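Hypothetical protein yihE (Escherichia coli, PDB 1ZYL) phosphorylates itself and other proteins on serine and threonine as an ATP-dependent stress response kinase, and probably suppresses the effects of stress linked to reactive oxygen species. Local coordinates at residues Glu151-Leu165 with Met272-Trp285. Residues are numbered along the deposited sequence; the frame is centred on the assembly and turned at random.
Sequences EYLIEPRKLFEDATL and MRLVYYLAWLMRRW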
ATOM      1  N   GLU A 151       7.020  11.050  -6.597  1.00 24.00           N
ATOM      2  CA  GLU A 151       6.337   9.818  -6.984  1.00 23.54           C
ATOM      3  C   GLU A 151       4.827   9.890  -6.852  1.00 23.26           C
ATOM      4  O   GLU A 151       4.090   9.312  -7.653  1.00 23.92           O
ATOM      5  CB  GLU A 151       6.836   8.656  -6.122  1.00 22.18           C
ATOM      6  CG  GLU A 151       6.209   7.324  -6.464  1.00 23.57           C
ATOM      7  CD  GLU A 151       6.620   6.241  -5.504  1.00 26.49           C
ATOM      8  OE1 GLU A 151       6.511   5.042  -5.852  1.00 26.86           O
ATOM      9  OE2 GLU A 151       7.046   6.597  -4.388  1.00 29.64           O
ATOM     10  N   TYR A 152       4.368  10.595  -5.829  1.00 23.31           N
ATOM     11  CA  TYR A 152       2.945  10.696  -5.586  1.00 22.99           C
ATOM     12  C   TYR A 152       2.193  11.769  -6.349  1.00 22.46           C
ATOM     13  O   TYR A 152       1.037  11.561  -6.695  1.00 22.45           O
ATOM     14  CB  TYR A 152       2.691  10.835  -4.082  1.00 22.70           C
ATOM     15  CG  TYR A 152       2.730   9.502  -3.377  1.00 22.42           C
ATOM     16  CD1 TYR A 152       3.938   8.881  -3.073  1.00 20.26           C
ATOM     17  CD2 TYR A 152       1.546   8.828  -3.075  1.00 22.71           C
ATOM     18  CE1 TYR A 152       3.964   7.616  -2.482  1.00 23.27           C
ATOM     19  CE2 TYR A 152       1.558   7.573  -2.489  1.00 22.69           C
ATOM     20  CZ  TYR A 152       2.766   6.968  -2.192  1.00 24.21           C
ATOM     21  OH  TYR A 152       2.762   5.733  -1.584  1.00 22.98           O
ATOM     22  N   LEU A 153       2.840  12.896  -6.634  1.00 22.76           N
ATOM     23  CA  LEU A 153       2.171  13.986  -7.349  1.00 23.60           C
ATOM     24  C   LEU A 153       2.692  14.365  -8.742  1.00 24.46           C
ATOM     25  O   LEU A 153       1.970  14.249  -9.735  1.00 24.13           O
ATOM     26  CB  LEU A 153       2.166  15.252  -6.490  1.00 22.21           C
ATOM     27  CG  LEU A 153       1.505  15.177  -5.120  1.00 20.90           C
ATOM     28  CD1 LEU A 153       1.535  16.541  -4.472  1.00 18.15           C
ATOM     29  CD2 LEU A 153       0.088  14.700  -5.276  1.00 19.78           C
ATOM     30  N   ILE A 154       3.935  14.828  -8.817  1.00 25.08           N
ATOM     31  CA  ILE A 154       4.477  15.262 -10.093  1.00 27.53           C
ATOM     32  C   ILE A 154       4.539  14.209 -11.196  1.00 28.59           C
ATOM     33  O   ILE A 154       4.247  14.523 -12.348  1.00 29.47           O
ATOM     34  CB  ILE A 154       5.864  15.920  -9.915  1.00 27.95           C
ATOM     35  CG1 ILE A 154       6.866  14.909  -9.369  1.00 31.69           C
ATOM     36  CG2 ILE A 154       5.750  17.104  -8.962  1.00 25.53           C
ATOM     37  CD1 ILE A 154       8.269  15.471  -9.210  1.00 36.16           C
ATOM     38  N   GLU A 155       4.903  12.971 -10.862  1.00 28.81           N
ATOM     39  CA  GLU A 155       4.974  11.921 -11.881  1.00 28.38           C
ATOM     40  C   GLU A 155       3.585  11.645 -12.450  1.00 25.73           C
ATOM     41  O   GLU A 155       3.389  11.639 -13.668  1.00 25.01           O
ATOM     42  CB  GLU A 155       5.578  10.638 -11.309  1.00 29.83           C
ATOM     43  CG  GLU A 155       7.080  10.584 -11.402  1.00 34.76           C
ATOM     44  CD  GLU A 155       7.629   9.206 -11.076  1.00 41.04           C
ATOM     45  OE1 GLU A 155       7.701   8.859  -9.877  1.00 43.47           O
ATOM     46  OE2 GLU A 155       7.978   8.463 -12.021  1.00 43.94           O
ATOM     47  N   PRO A 156       2.603  11.397 -11.576  1.00 23.30           N
ATOM     48  CA  PRO A 156       1.247  11.139 -12.062  1.00 23.63           C
ATOM     49  C   PRO A 156       0.753  12.295 -12.946  1.00 24.97           C
ATOM     50  O   PRO A 156       0.239  12.075 -14.041  1.00 25.81           O
ATOM     51  CB  PRO A 156       0.450  11.005 -10.775  1.00 22.49           C
ATOM     52  CG  PRO A 156       1.431  10.334  -9.873  1.00 23.79           C
ATOM     53  CD  PRO A 156       2.706  11.109 -10.135  1.00 22.71           C
ATOM     54  N   ARG A 157       0.914  13.528 -12.482  1.00 24.64           N
ATOM     55  CA  ARG A 157       0.478  14.657 -13.276  1.00 25.47           C
ATOM     56  C   ARG A 157       1.092  14.602 -14.663  1.00 26.98           C
ATOM     57  O   ARG A 157       0.463  15.008 -15.632  1.00 28.71           O
ATOM     58  CB  ARG A 157       0.860  15.975 -12.616  1.00 26.83           C
ATOM     59  CG  ARG A 157       0.497  17.187 -13.467  1.00 26.52           C
ATOM     60  CD  ARG A 157      -0.999  17.243 -13.722  1.00 28.42           C
ATOM     61  NE  ARG A 157      -1.328  17.695 -15.074  1.00 31.94           N
ATOM     62  CZ  ARG A 157      -0.981  18.870 -15.587  1.00 33.07           C
ATOM     63  NH1 ARG A 157      -1.332  19.180 -16.825  1.00 31.96           N
ATOM     64  NH2 ARG A 157      -0.281  19.738 -14.866  1.00 35.89           N
ATOM     65  N   LYS A 158       2.326  14.116 -14.760  1.00 28.49           N
ATOM     66  CA  LYS A 158       2.998  14.015 -16.056  1.00 29.83           C
ATOM     67  C   LYS A 158       2.312  12.969 -16.926  1.00 29.03           C
ATOM     68  O   LYS A 158       2.152  13.159 -18.125  1.00 28.25           O
ATOM     69  CB  LYS A 158       4.468  13.636 -15.887  1.00 32.03           C
ATOM     70  CG  LYS A 158       5.326  14.725 -15.301  1.00 36.94           C
ATOM     71  CD  LYS A 158       6.774  14.272 -15.181  1.00 41.06           C
ATOM     72  CE  LYS A 158       7.617  15.323 -14.485  1.00 43.25           C
ATOM     73  NZ  LYS A 158       7.444  16.666 -15.118  1.00 45.70           N
ATOM     74  N   LEU A 159       1.920  11.856 -16.318  1.00 26.72           N
ATOM     75  CA  LEU A 159       1.238  10.816 -17.055  1.00 25.76           C
ATOM     76  C   LEU A 159      -0.090  11.409 -17.523  1.00 28.27           C
ATOM     77  O   LEU A 159      -0.416  11.370 -18.705  1.00 30.14           O
ATOM     78  CB  LEU A 159       0.983   9.619 -16.148  1.00 23.75           C
ATOM     79  CG  LEU A 159       0.591   8.309 -16.826  1.00 22.52           C
ATOM     80  CD1 LEU A 159       1.698   7.913 -17.788  1.00 22.17           C
ATOM     81  CD2 LEU A 159       0.371   7.215 -15.785  1.00 20.23           C
ATOM     82  N   PHE A 160      -0.843  11.976 -16.585  1.00 28.98           N
ATOM     83  CA  PHE A 160      -2.135  12.583 -16.883  1.00 29.13           C
ATOM     84  C   PHE A 160      -2.104  13.450 -18.143  1.00 31.68           C
ATOM     85  O   PHE A 160      -3.053  13.453 -18.930  1.00 32.37           O
ATOM     86  CB  PHE A 160      -2.605  13.447 -15.701  1.00 26.04           C
ATOM     87  CG  PHE A 160      -2.894  12.674 -14.438  1.00 23.51           C
ATOM     88  CD1 PHE A 160      -3.252  13.349 -13.271  1.00 21.98           C
ATOM     89  CD2 PHE A 160      -2.812  11.286 -14.402  1.00 21.52           C
ATOM     90  CE1 PHE A 160      -3.522  12.657 -12.094  1.00 18.61           C
ATOM     91  CE2 PHE A 160      -3.081  10.588 -13.226  1.00 20.52           C
ATOM     92  CZ  PHE A 160      -3.435  11.280 -12.071  1.00 19.30           C
ATOM     93  N   GLU A 161      -1.014  14.187 -18.328  1.00 33.84           N
ATOM     94  CA  GLU A 161      -0.876  15.072 -19.477  1.00 36.70           C
ATOM     95  C   GLU A 161      -1.093  14.350 -20.795  1.00 39.42           C
ATOM     96  O   GLU A 161      -2.010  14.676 -21.547  1.00 41.00           O
ATOM     97  CB  GLU A 161       0.505  15.705 -19.489  1.00 37.41           C
ATOM     98  CG  GLU A 161       0.675  16.762 -20.550  1.00 40.00           C
ATOM     99  CD  GLU A 161      -0.034  18.050 -20.199  1.00 41.40           C
ATOM    100  OE1 GLU A 161      -0.125  18.937 -21.069  1.00 42.15           O
ATOM    101  OE2 GLU A 161      -0.499  18.178 -19.049  1.00 43.04           O
ATOM    102  N   ASP A 162      -0.243  13.362 -21.059  1.00 41.97           N
ATOM    103  CA  ASP A 162      -0.289  12.566 -22.289  1.00 45.18           C
ATOM    104  C   ASP A 162      -1.099  11.275 -22.115  1.00 45.87           C
ATOM    105  O   ASP A 162      -0.828  10.261 -22.773  1.00 45.37           O
ATOM    106  CB  ASP A 162       1.144  12.227 -22.695  1.00 47.07           C
ATOM    107  CG  ASP A 162       2.036  13.457 -22.743  1.00 49.64           C
ATOM    108  OD1 ASP A 162       3.221  13.357 -22.348  1.00 50.02           O
ATOM    109  OD2 ASP A 162       1.547  14.523 -23.181  1.00 49.42           O
ATOM    110  N   ALA A 163      -2.107  11.343 -21.245  1.00 45.44           N
ATOM    111  CA  ALA A 163      -2.969  10.214 -20.891  1.00 44.86           C
ATOM    112  C   ALA A 163      -3.673   9.416 -21.988  1.00 44.14           C
ATOM    113  O   ALA A 163      -3.518   8.197 -22.048  1.00 45.84           O
ATOM    114  CB  ALA A 163      -4.004  10.672 -19.863  1.00 44.78           C
ATOM    115  N   THR A 164      -4.456  10.084 -22.830  1.00 41.58           N
ATOM    116  CA  THR A 164      -5.205   9.406 -23.893  1.00 39.68           C
ATOM    117  C   THR A 164      -6.477   8.798 -23.319  1.00 38.46           C
ATOM    118  O   THR A 164      -7.530   8.834 -23.947  1.00 38.72           O
ATOM    119  CB  THR A 164      -4.418   8.228 -24.539  1.00 39.06           C
ATOM    120  OG1 THR A 164      -3.387   8.727 -25.398  1.00 38.79           O
ATOM    121  CG2 THR A 164      -5.359   7.345 -25.340  1.00 38.06           C
ATOM    122  N   LEU A 165      -6.360   8.235 -22.121  1.00 36.93           N
ATOM    123  CA  LEU A 165      -7.474   7.576 -21.454  1.00 35.79           C
ATOM    124  C   LEU A 165      -8.452   8.534 -20.775  1.00 35.35           C
ATOM    125  O   LEU A 165      -9.497   8.120 -20.277  1.00 35.96           O
ATOM    126  CB  LEU A 165      -6.922   6.581 -20.440  1.00 36.28           C
ATOM    127  CG  LEU A 165      -7.737   5.314 -20.229  1.00 36.22           C
ATOM    128  CD1 LEU A 165      -8.021   4.672 -21.571  1.00 37.55           C
ATOM    129  CD2 LEU A 165      -6.968   4.365 -19.343  1.00 35.64           C
ATOM    130  N   MET A 272      -2.520  12.654  -1.709  1.00 17.35           N
ATOM    131  CA  MET A 272      -1.428  11.970  -2.381  1.00 17.28           C
ATOM    132  C   MET A 272      -1.815  10.590  -2.887  1.00 18.63           C
ATOM    133  O   MET A 272      -1.499  10.233  -4.024  1.00 20.22           O
ATOM    134  CB  MET A 272      -0.225  11.875  -1.443  1.00 16.08           C
ATOM    135  CG  MET A 272       0.562  13.181  -1.319  1.00 13.63           C
ATOM    136  SD  MET A 272       1.851  13.168  -0.058  1.00  4.91           S
ATOM    137  CE  MET A 272       1.571  14.634   0.477  1.00  9.84           C
ATOM    138  N   ARG A 273      -2.501   9.816  -2.050  1.00 18.60           N
ATOM    139  CA  ARG A 273      -2.918   8.469  -2.426  1.00 20.04           C
ATOM    140  C   ARG A 273      -3.964   8.552  -3.525  1.00 21.62           C
ATOM    141  O   ARG A 273      -4.092   7.662  -4.373  1.00 19.65           O
ATOM    142  CB  ARG A 273      -3.518   7.740  -1.220  1.00 20.73           C
ATOM    143  CG  ARG A 273      -4.022   6.338  -1.536  1.00 22.67           C
ATOM    144  CD  ARG A 273      -4.781   5.731  -0.372  1.00 25.16           C
ATOM    145  NE  ARG A 273      -4.007   4.721   0.339  1.00 27.58           N
ATOM    146  CZ  ARG A 273      -3.932   3.442  -0.022  1.00 29.70           C
ATOM    147  NH1 ARG A 273      -4.591   3.015  -1.092  1.00 29.20           N
ATOM    148  NH2 ARG A 273      -3.198   2.593   0.691  1.00 29.17           N
ATOM    149  N   LEU A 274      -4.716   9.641  -3.504  1.00 23.09           N
ATOM    150  CA  LEU A 274      -5.767   9.833  -4.476  1.00 23.88           C
ATOM    151  C   LEU A 274      -5.209  10.025  -5.866  1.00 23.18           C
ATOM    152  O   LEU A 274      -5.581   9.306  -6.793  1.00 25.46           O
ATOM    153  CB  LEU A 274      -6.622  11.034  -4.084  1.00 25.29           C
ATOM    154  CG  LEU A 274      -8.110  10.772  -3.907  1.00 23.61           C
ATOM    155  CD1 LEU A 274      -8.341   9.554  -3.041  1.00 23.36           C
ATOM    156  CD2 LEU A 274      -8.730  11.994  -3.291  1.00 24.67           C
ATOM    157  N   VAL A 275      -4.308  10.983  -6.013  1.00 19.67           N
ATOM    158  CA  VAL A 275      -3.742  11.247  -7.318  1.00 20.81           C
ATOM    159  C   VAL A 275      -2.819  10.138  -7.817  1.00 22.21           C
ATOM    160  O   VAL A 275      -2.776   9.865  -9.012  1.00 23.48           O
ATOM    161  CB  VAL A 275      -3.020  12.603  -7.328  1.00 20.08           C
ATOM    162  CG1 VAL A 275      -2.172  12.726  -6.099  1.00 24.69           C
ATOM    163  CG2 VAL A 275      -2.174  12.742  -8.575  1.00 17.79           C
ATOM    164  N   TYR A 276      -2.093   9.483  -6.921  1.00 22.36           N
ATOM    165  CA  TYR A 276      -1.209   8.417  -7.367  1.00 23.26           C
ATOM    166  C   TYR A 276      -2.009   7.229  -7.890  1.00 24.19           C
ATOM    167  O   TYR A 276      -1.661   6.632  -8.913  1.00 25.07           O
ATOM    168  CB  TYR A 276      -0.282   7.944  -6.236  1.00 23.29           C
ATOM    169  CG  TYR A 276       0.638   6.805  -6.654  1.00 21.67           C
ATOM    170  CD1 TYR A 276       1.698   7.023  -7.539  1.00 23.43           C
ATOM    171  CD2 TYR A 276       0.407   5.502  -6.216  1.00 21.71           C
ATOM    172  CE1 TYR A 276       2.503   5.967  -7.983  1.00 25.69           C
ATOM    173  CE2 TYR A 276       1.202   4.441  -6.649  1.00 25.68           C
ATOM    174  CZ  TYR A 276       2.247   4.677  -7.533  1.00 27.82           C
ATOM    175  OH  TYR A 276       3.028   3.621  -7.967  1.00 29.76           O
ATOM    176  N   TYR A 277      -3.082   6.891  -7.182  1.00 23.59           N
ATOM    177  CA  TYR A 277      -3.935   5.764  -7.552  1.00 23.17           C
ATOM    178  C   TYR A 277      -4.476   5.831  -8.983  1.00 21.80           C
ATOM    179  O   TYR A 277      -4.777   4.804  -9.599  1.00 18.83           O
ATOM    180  CB  TYR A 277      -5.086   5.654  -6.548  1.00 22.77           C
ATOM    181  CG  TYR A 277      -6.143   4.649  -6.908  1.00 23.70           C
ATOM    182  CD1 TYR A 277      -7.218   5.005  -7.709  1.00 25.13           C
ATOM    183  CD2 TYR A 277      -6.079   3.340  -6.436  1.00 27.92           C
ATOM    184  CE1 TYR A 277      -8.217   4.088  -8.037  1.00 27.33           C
ATOM    185  CE2 TYR A 277      -7.076   2.401  -6.758  1.00 29.66           C
ATOM    186  CZ  TYR A 277      -8.143   2.789  -7.560  1.00 28.70           C
ATOM    187  OH  TYR A 277      -9.139   1.893  -7.879  1.00 28.08           O
ATOM    188  N   LEU A 278      -4.598   7.039  -9.514  1.00 21.69           N
ATOM    189  CA  LEU A 278      -5.102   7.188 -10.864  1.00 22.04           C
ATOM    190  C   LEU A 278      -4.024   6.793 -11.851  1.00 22.67           C
ATOM    191  O   LEU A 278      -4.313   6.167 -12.864  1.00 24.02           O
ATOM    192  CB  LEU A 278      -5.562   8.629 -11.116  1.00 22.93           C
ATOM    193  CG  LEU A 278      -7.072   8.894 -11.082  1.00 22.79           C
ATOM    194  CD1 LEU A 278      -7.656   8.504  -9.746  1.00 23.64           C
ATOM    195  CD2 LEU A 278      -7.324  10.354 -11.356  1.00 22.30           C
ATOM    196  N   ALA A 279      -2.778   7.154 -11.560  1.00 21.73           N
ATOM    197  CA  ALA A 279      -1.672   6.802 -12.445  1.00 20.71           C
ATOM    198  C   ALA A 279      -1.411   5.300 -12.323  1.00 20.67           C
ATOM    199  O   ALA A 279      -1.109   4.614 -13.303  1.00 20.82           O
ATOM    200  CB  ALA A 279      -0.421   7.593 -12.068  1.00 18.54           C
ATOM    201  N   TRP A 280      -1.541   4.802 -11.101  1.00 20.08           N
ATOM    202  CA  TRP A 280      -1.328   3.395 -10.813  1.00 19.23           C
ATOM    203  C   TRP A 280      -2.211   2.555 -11.721  1.00 17.47           C
ATOM    204  O   TRP A 280      -1.723   1.655 -12.386  1.00 17.44           O
ATOM    205  CB  TRP A 280      -1.656   3.116  -9.345  1.00 19.55           C
ATOM    206  CG  TRP A 280      -1.444   1.715  -8.926  1.00 16.67           C
ATOM    207  CD1 TRP A 280      -0.265   1.132  -8.584  1.00 18.27           C
ATOM    208  CD2 TRP A 280      -2.450   0.713  -8.776  1.00 16.03           C
ATOM    209  NE1 TRP A 280      -0.469  -0.179  -8.218  1.00 17.18           N
ATOM    210  CE2 TRP A 280      -1.804  -0.462  -8.328  1.00 17.51           C
ATOM    211  CE3 TRP A 280      -3.834   0.690  -8.972  1.00 15.08           C
ATOM    212  CZ2 TRP A 280      -2.503  -1.654  -8.070  1.00 17.33           C
ATOM    213  CZ3 TRP A 280      -4.531  -0.496  -8.715  1.00 14.97           C
ATOM    214  CH2 TRP A 280      -3.861  -1.649  -8.267  1.00 13.17           C
ATOM    215  N   LEU A 281      -3.508   2.850 -11.740  1.00 17.27           N
ATOM    216  CA  LEU A 281      -4.453   2.122 -12.593  1.00 16.82           C
ATOM    217  C   LEU A 281      -4.078   2.310 -14.045  1.00 16.97           C
ATOM    218  O   LEU A 281      -3.934   1.349 -14.786  1.00 19.81           O
ATOM    219  CB  LEU A 281      -5.873   2.633 -12.398  1.00 14.90           C
ATOM    220  CG  LEU A 281      -6.602   2.229 -11.124  1.00 15.33           C
ATOM    221  CD1 LEU A 281      -7.812   3.117 -10.959  1.00 14.87           C
ATOM    222  CD2 LEU A 281      -6.999   0.766 -11.192  1.00 12.57           C
ATOM    223  N   MET A 282      -3.925   3.563 -14.448  1.00 16.59           N
ATOM    224  CA  MET A 282      -3.560   3.876 -15.817  1.00 16.75           C
ATOM    225  C   MET A 282      -2.332   3.085 -16.275  1.00 16.99           C
ATOM    226  O   MET A 282      -2.387   2.402 -17.288  1.00 16.00           O
ATOM    227  CB  MET A 282      -3.306   5.383 -15.960  1.00 16.57           C
ATOM    228  CG  MET A 282      -4.515   6.249 -15.592  1.00 15.30           C
ATOM    229  SD  MET A 282      -4.305   8.036 -15.818  1.00  9.70           S
ATOM    230  CE  MET A 282      -4.781   8.175 -17.492  1.00 11.55           C
ATOM    231  N   ARG A 283      -1.236   3.154 -15.524  1.00 18.41           N
ATOM    232  CA  ARG A 283      -0.009   2.457 -15.914  1.00 20.59           C
ATOM    233  C   ARG A 283      -0.145   0.960 -16.129  1.00 20.46           C
ATOM    234  O   ARG A 283       0.583   0.381 -16.928  1.00 22.86           O
ATOM    235  CB  ARG A 283       1.103   2.706 -14.894  1.00 23.81           C
ATOM    236  CG  ARG A 283       1.740   4.081 -14.979  1.00 26.18           C
ATOM    237  CD  ARG A 283       2.518   4.394 -13.712  1.00 29.81           C
ATOM    238  NE  ARG A 283       2.912   5.800 -13.660  1.00 33.66           N
ATOM    239  CZ  ARG A 283       3.273   6.442 -12.552  1.00 31.88           C
ATOM    240  NH1 ARG A 283       3.616   7.720 -12.614  1.00 29.87           N
ATOM    241  NH2 ARG A 283       3.283   5.812 -11.385  1.00 33.00           N
ATOM    242  N   ARG A 284      -1.084   0.344 -15.431  1.00 19.60           N
ATOM    243  CA  ARG A 284      -1.304  -1.093 -15.526  1.00 19.59           C
ATOM    244  C   ARG A 284      -2.472  -1.450 -16.443  1.00 20.41           C
ATOM    245  O   ARG A 284      -2.965  -2.570 -16.422  1.00 22.26           O
ATOM    246  CB  ARG A 284      -1.573  -1.645 -14.125  1.00 18.22           C
ATOM    247  CG  ARG A 284      -0.434  -1.414 -13.165  1.00 18.53           C
ATOM    248  CD  ARG A 284      -0.840  -1.585 -11.704  1.00 18.86           C
ATOM    249  NE  ARG A 284       0.337  -1.796 -10.860  1.00 18.66           N
ATOM    250  CZ  ARG A 284       1.343  -0.930 -10.723  1.00 18.31           C
ATOM    251  NH1 ARG A 284       2.369  -1.238  -9.937  1.00 17.44           N
ATOM    252  NH2 ARG A 284       1.327   0.246 -11.350  1.00 13.60           N
ATOM    253  N   TRP A 285      -2.906  -0.504 -17.260  1.00 20.93           N
ATOM    254  CA  TRP A 285      -4.047  -0.731 -18.142  1.00 22.28           C
ATOM    255  C   TRP A 285      -3.896  -1.850 -19.172  1.00 22.02           C
ATOM    256  O   TRP A 285      -4.889  -2.442 -19.574  1.00 22.63           O
ATOM    257  CB  TRP A 285      -4.416   0.572 -18.860  1.00 23.28           C
ATOM    258  CG  TRP A 285      -5.814   0.603 -19.370  1.00 23.56           C
ATOM    259  CD1 TRP A 285      -6.213   0.787 -20.660  1.00 24.72           C
ATOM    260  CD2 TRP A 285      -7.007   0.474 -18.597  1.00 24.10           C
ATOM    261  NE1 TRP A 285      -7.584   0.783 -20.741  1.00 24.84           N
ATOM    262  CE2 TRP A 285      -8.097   0.590 -19.487  1.00 25.37           C
ATOM    263  CE3 TRP A 285      -7.263   0.271 -17.237  1.00 23.24           C
ATOM    264  CZ2 TRP A 285      -9.421   0.510 -19.058  1.00 25.79           C
ATOM    265  CZ3 TRP A 285      -8.579   0.193 -16.812  1.00 23.43           C
ATOM    266  CH2 TRP A 285      -9.641   0.311 -17.719  1.00 26.16           C
TER
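Two helices in the helical part of this APH-type kinase, 149-161 and 266-283, pack through Pro156 and Phe160, each a knob among four residues of the other helix. The axes of helices 151-161 and 272-283 approach to 8.0 Å, with their N-to-C directions 41° apart. Pro156 sits among Val275, Tyr276, Ala279 and Arg283, its CB 3.8 Å from Ala279 CB. One turn on, Phe160 enters among Val275, Leu278, Ala279 and Met282; its CZ meets Leu278 CB, while Val275 O lies near the ring plane, 3.4 Å from CZ. Met282 SD makes an oblique Met-aromatic contact with the Phe160 ring, 4.8 Å from its centroid, and a bend at chi3 (87°) carries CE to Ala163 CB. Beyond the helix, Leu165 CD2 stands over the face of the Trp285 five-membered ring in a CH-pi contact, 3.7 Å from the centroid. At the other end, the rings of Tyr152 and Tyr276 meet obliquely, planes at 41°. Leu159 CD2 lies against the extended Arg283 chain, 3.5 Å from Arg283 CG. Arg273, on helix 266-283, is salt-bridged to Asp201, the inferred proton acceptor. No hydrogen bond or salt bridge joins the two segments: carbon, sulfur and ring surfaces hold them, with Glu155 and Arg283 adding a nearby pair of opposite charges.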